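PDB 3KFW: PaaX domain-containing protein, C-domain protein from Mycobacterium tuberculosis, which is of unknown function but probably acts as a DNA-binding transcriptional regulator, perhaps a repressor. Local coordinates for the interface of chains A and B. Residues are numbered along the deposited sequence; one frame, centred on the assembly and turned at random. Chains: chain A/B, Uncharacterized protein.

Contact 1: the interface of chains A and B. Residues chain A 90, 142-146; chain B 90, 124, 146-148, 154.
N of B:Arg147 donates to the main-chain O of A:Thr145 at 2.8 Å, and N of A:Thr145 returns a bond to O of B:Arg147 at 3.1 Å, a worked example of how two identical strands can join across a two-fold axis. Further along, the methyl groups CB of A:Ala146 and B:Ala146 face each other at 3.8 Å across that axis.

Beside this antiparallel pairing lies a salt bridge that may reinforce it. A:Arg142 reaches B:Asp148 side-on, through NE and the terminal nitrogen NH2. NE of A:Arg142 lies 2.9 Å from OD1 of B:Asp148, on the syn side of that oxygen but tilted 25° out of the carboxylate plane. NH2 of A:Arg142 donates to OD2 of B:Asp148 at 3.2 Å, nearly straight at its hydrogen but from above the carboxylate plane. The guanidinium and carboxylate planes stand 56° apart, so the grip is bidentate but not coplanar. A:Arg142 gets there with CG anti to its backbone N (chi1 -176°) and a bend at chi2, and CD1 of B:Leu154 lies over one guanidinium face, 3.9 Å above the plane near its rim.

CD1 of A:Leu144 meets the methyl CE of B:Met124 tip to tip at 3.8 Å. The selenomethionines A:Met90 and B:Met90 also point their tips at each other, but their spacing is too short to interpret.

The site pairs the two copies of strand 141-147 in the deposited assembly, perhaps as part of a biological dimer, with strands 88-93 and 122-126 supplying apolar side chains and helix 151-158 of chain B flanking the salt bridge.

Contact 2: the interface of chains A and B. Residues chain A 93, 119-122; chain B 93, 119-122.
This is a two-fold symmetric contact between identical subunits, in which each chain lends an arginine to the backbone of the other; it ties together the strand ends and loops of the two chains in the deposited assembly, although the structure alone does not show that the pairing is physiological. It illustrates how one guanidinium can serve its own chain and its partner at once.

NH1 of A:Arg119 donates to the main-chain O of B:Val93 at 3.1 Å, with 167° at the hydrogen. The oxygen lies at the edge of the guanidinium, in its plane, whereas the donor is tilted 30° from the carbonyl plane. B:Arg119 makes the same bond to O of A:Val93.

The other side of each guanidinium turns back on its own chain. NE and NH2 of A:Arg119 both donate to O of A:Glu120, at 3.3 Å for NE and 3.2 Å for NH2, and the latter uses a lone pair of that oxygen. This double grip probably fixes the rotation of the group and aims NH1 across the interface. CG of A:Arg119 takes the crowded position between backbone N and carbonyl carbon (chi1 69°), and bends at chi2 and chi3 bring NE and NH2 to O of A:Glu120.

The two guanidiniums approach tip to tip with their planes well inclined. Both would normally be positively charged; O of A:Val93, B:Val93, A:Glu120 and B:Glu120 may ease the repulsion. CA of B:Gly121 lies over one face of the A:Arg119 guanidinium, toward its rim. Beside the arginines, the branch CG2 of A:Val122 meets CG2 of B:Val122 end to end at 3.8 Å.

Contact 1: the interface of chains A and B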
# COMPACT_ATOMS: atom_id res chain seq x y z
N MSE A 90 -14.63 0.01 -10.66
CA MSE A 90 -13.44 -0.18 -9.84
C MSE A 90 -12.23 0.53 -10.39
O MSE A 90 -11.83 0.36 -11.53
CB MSE A 90 -13.12 -1.64 -9.71
CG MSE A 90 -12.35 -1.96 -8.44
SE MSE A 90 -12.25 -3.90 -8.20
CE MSE A 90 -10.44 -3.88 -8.87
N ARG A 142 -6.22 1.66 -13.20
CA ARG A 142 -6.78 0.66 -14.11
C ARG A 142 -8.26 0.51 -13.80
O ARG A 142 -8.63 0.41 -12.64
CB ARG A 142 -6.03 -0.67 -14.02
CG ARG A 142 -6.52 -1.69 -15.01
CD ARG A 142 -5.41 -2.39 -15.69
NE ARG A 142 -5.92 -3.14 -16.84
CZ ARG A 142 -5.18 -3.48 -17.89
NH1 ARG A 142 -3.90 -3.15 -17.92
NH2 ARG A 142 -5.72 -4.15 -18.89
N MSE A 143 -9.10 0.57 -14.83
CA MSE A 143 -10.54 0.60 -14.66
C MSE A 143 -11.01 -0.83 -14.87
O MSE A 143 -10.70 -1.45 -15.88
CB MSE A 143 -11.19 1.55 -15.68
CG MSE A 143 -12.60 2.14 -15.32
SE MSE A 143 -14.26 1.01 -15.50
CE MSE A 143 -14.18 0.47 -17.40
N LEU A 144 -11.73 -1.37 -13.89
CA LEU A 144 -12.36 -2.67 -14.03
C LEU A 144 -13.82 -2.55 -13.64
O LEU A 144 -14.23 -1.59 -13.03
CB LEU A 144 -11.67 -3.70 -13.13
CG LEU A 144 -10.18 -4.02 -13.28
CD1 LEU A 144 -9.77 -4.91 -12.17
CD2 LEU A 144 -10.00 -4.77 -14.53
N THR A 145 -14.60 -3.55 -14.01
CA THR A 145 -15.97 -3.70 -13.50
C THR A 145 -15.90 -4.91 -12.57
O THR A 145 -15.18 -5.86 -12.84
CB THR A 145 -16.98 -3.89 -14.69
OG1 THR A 145 -16.84 -2.79 -15.61
CG2 THR A 145 -18.44 -3.95 -14.22
N ALA A 146 -16.61 -4.87 -11.46
CA ALA A 146 -16.61 -6.04 -10.58
C ALA A 146 -17.94 -6.33 -9.95
O ALA A 146 -18.82 -5.46 -9.89
CB ALA A 146 -15.55 -5.92 -9.47
N MSE B 90 -10.69 -12.22 -8.01
CA MSE B 90 -9.96 -11.11 -7.41
C MSE B 90 -9.88 -11.20 -5.91
O MSE B 90 -10.87 -11.31 -5.20
CB MSE B 90 -10.61 -9.80 -7.79
CG MSE B 90 -9.63 -8.64 -7.76
SE MSE B 90 -10.47 -7.05 -8.56
CE MSE B 90 -10.79 -6.36 -6.78
N MSE B 124 -5.03 -11.22 -8.81
CA MSE B 124 -6.10 -11.61 -9.76
C MSE B 124 -5.66 -12.75 -10.58
O MSE B 124 -4.48 -13.01 -10.68
CB MSE B 124 -6.41 -10.53 -10.79
CG MSE B 124 -6.94 -9.32 -10.23
SE MSE B 124 -7.00 -7.87 -11.54
CE MSE B 124 -8.59 -8.46 -12.52
N ALA B 146 -14.25 -10.01 -11.29
CA ALA B 146 -14.16 -8.80 -12.11
C ALA B 146 -13.96 -9.05 -13.57
O ALA B 146 -13.54 -10.15 -13.97
CB ALA B 146 -13.04 -7.87 -11.60
N ARG B 147 -14.20 -8.02 -14.36
CA ARG B 147 -13.77 -8.06 -15.75
C ARG B 147 -13.04 -6.82 -16.29
O ARG B 147 -13.34 -5.68 -15.93
CB ARG B 147 -14.93 -8.51 -16.68
CG ARG B 147 -16.32 -8.14 -16.20
CD ARG B 147 -17.39 -8.46 -17.29
NE ARG B 147 -17.57 -9.90 -17.34
CZ ARG B 147 -17.51 -10.64 -18.44
NH1 ARG B 147 -17.66 -11.94 -18.32
NH2 ARG B 147 -17.32 -10.11 -19.63
N ASP B 148 -12.09 -7.09 -17.18
CA ASP B 148 -11.30 -6.06 -17.82
C ASP B 148 -11.61 -5.91 -19.31
O ASP B 148 -11.96 -6.87 -19.96
CB ASP B 148 -9.81 -6.36 -17.63
CG ASP B 148 -8.96 -5.11 -17.69
OD1 ASP B 148 -8.40 -4.70 -16.65
OD2 ASP B 148 -8.88 -4.52 -18.79
N LEU B 154 -4.08 -6.84 -19.38
CA LEU B 154 -4.04 -7.18 -17.95
C LEU B 154 -3.11 -8.41 -17.68
O LEU B 154 -2.09 -8.30 -16.97
CB LEU B 154 -5.46 -7.44 -17.45
CG LEU B 154 -5.56 -7.71 -15.95
CD1 LEU B 154 -4.83 -6.59 -15.31
CD2 LEU B 154 -7.00 -7.69 -15.53

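Contact 2: the interface of chains A and B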
# COMPACT_ATOMS: atom_id res chain seq x y z
N VAL A 93 -5.36 2.22 -8.33
CA VAL A 93 -4.30 3.15 -8.67
C VAL A 93 -3.00 2.40 -8.93
O VAL A 93 -2.60 1.57 -8.12
CB VAL A 93 -4.21 4.41 -7.72
CG1 VAL A 93 -5.27 4.39 -6.62
CG2 VAL A 93 -2.77 4.67 -7.20
N ARG A 119 -9.58 0.16 0.48
CA ARG A 119 -8.25 -0.10 1.07
C ARG A 119 -7.28 0.67 0.24
O ARG A 119 -7.65 1.23 -0.81
CB ARG A 119 -7.94 -1.61 1.08
CG ARG A 119 -7.69 -2.33 -0.26
CD ARG A 119 -6.56 -3.43 -0.11
NE ARG A 119 -5.30 -2.79 -0.50
CZ ARG A 119 -4.09 -2.99 0.03
NH1 ARG A 119 -3.87 -3.88 0.99
NH2 ARG A 119 -3.08 -2.27 -0.43
N GLU A 120 -6.05 0.79 0.69
CA GLU A 120 -5.05 1.60 -0.05
C GLU A 120 -5.04 1.24 -1.58
O GLU A 120 -4.69 0.09 -1.96
CB GLU A 120 -3.64 1.48 0.58
N GLY A 121 -5.47 2.21 -2.40
CA GLY A 121 -5.34 2.15 -3.86
C GLY A 121 -6.48 1.44 -4.61
O GLY A 121 -6.39 1.24 -5.83
N VAL A 122 -7.53 1.02 -3.89
CA VAL A 122 -8.68 0.37 -4.45
C VAL A 122 -9.95 1.19 -4.13
O VAL A 122 -10.43 1.20 -2.98
CB VAL A 122 -8.87 -1.05 -3.84
CG1 VAL A 122 -9.92 -1.77 -4.58
CG2 VAL A 122 -7.58 -1.86 -3.87
N VAL B 93 -6.39 -7.89 -0.33
CA VAL B 93 -6.02 -8.13 1.06
C VAL B 93 -6.48 -6.98 1.94
O VAL B 93 -6.22 -5.82 1.62
CB VAL B 93 -4.54 -8.63 1.27
CG1 VAL B 93 -3.78 -8.75 -0.05
CG2 VAL B 93 -3.79 -7.83 2.36
N ARG B 119 -0.73 -5.13 -8.07
CA ARG B 119 -0.21 -3.98 -7.30
C ARG B 119 -0.36 -4.35 -5.87
O ARG B 119 -0.97 -5.39 -5.55
CB ARG B 119 -0.98 -2.69 -7.66
CG ARG B 119 -2.45 -2.56 -7.22
CD ARG B 119 -2.78 -1.07 -6.77
NE ARG B 119 -2.60 -1.02 -5.32
CZ ARG B 119 -2.11 -0.00 -4.60
NH1 ARG B 119 -1.78 1.16 -5.15
NH2 ARG B 119 -1.98 -0.17 -3.30
N GLU B 120 0.24 -3.59 -4.98
CA GLU B 120 0.19 -3.95 -3.53
C GLU B 120 -1.27 -4.28 -3.07
O GLU B 120 -2.17 -3.40 -3.10
CB GLU B 120 0.83 -2.83 -2.65
N GLY B 121 -1.48 -5.56 -2.73
CA GLY B 121 -2.71 -6.03 -2.08
C GLY B 121 -3.87 -6.43 -3.02
O GLY B 121 -4.97 -6.72 -2.55
N VAL B 122 -3.62 -6.40 -4.33
CA VAL B 122 -4.59 -6.77 -5.33
C VAL B 122 -4.04 -7.93 -6.18
O VAL B 122 -3.14 -7.74 -7.02
CB VAL B 122 -4.87 -5.58 -6.29
CG1 VAL B 122 -6.01 -5.91 -7.17
CG2 VAL B 122 -5.17 -4.29 -5.53

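The C-alpha centres of contact 1 and contact 2 lie about 12 Å apart in one two-fold symmetric interface between chains A and B. Strands 88-93 and 122-126 run through both: A:Met90 and B:Met90 serve contact 1 while A:Val93 and B:Val93 serve contact 2, and B:Met124 lies two residues beyond B:Val122. These shared strands set the patches side by side, which may let them act together. The residues involved fall around the central Cas2-like region, which suggests that it mediates dimerisation, with the N- and C-terminal helical parts lying away from the interface. The pair is half of the four-chain deposited assembly, and its physiological standing is inferred.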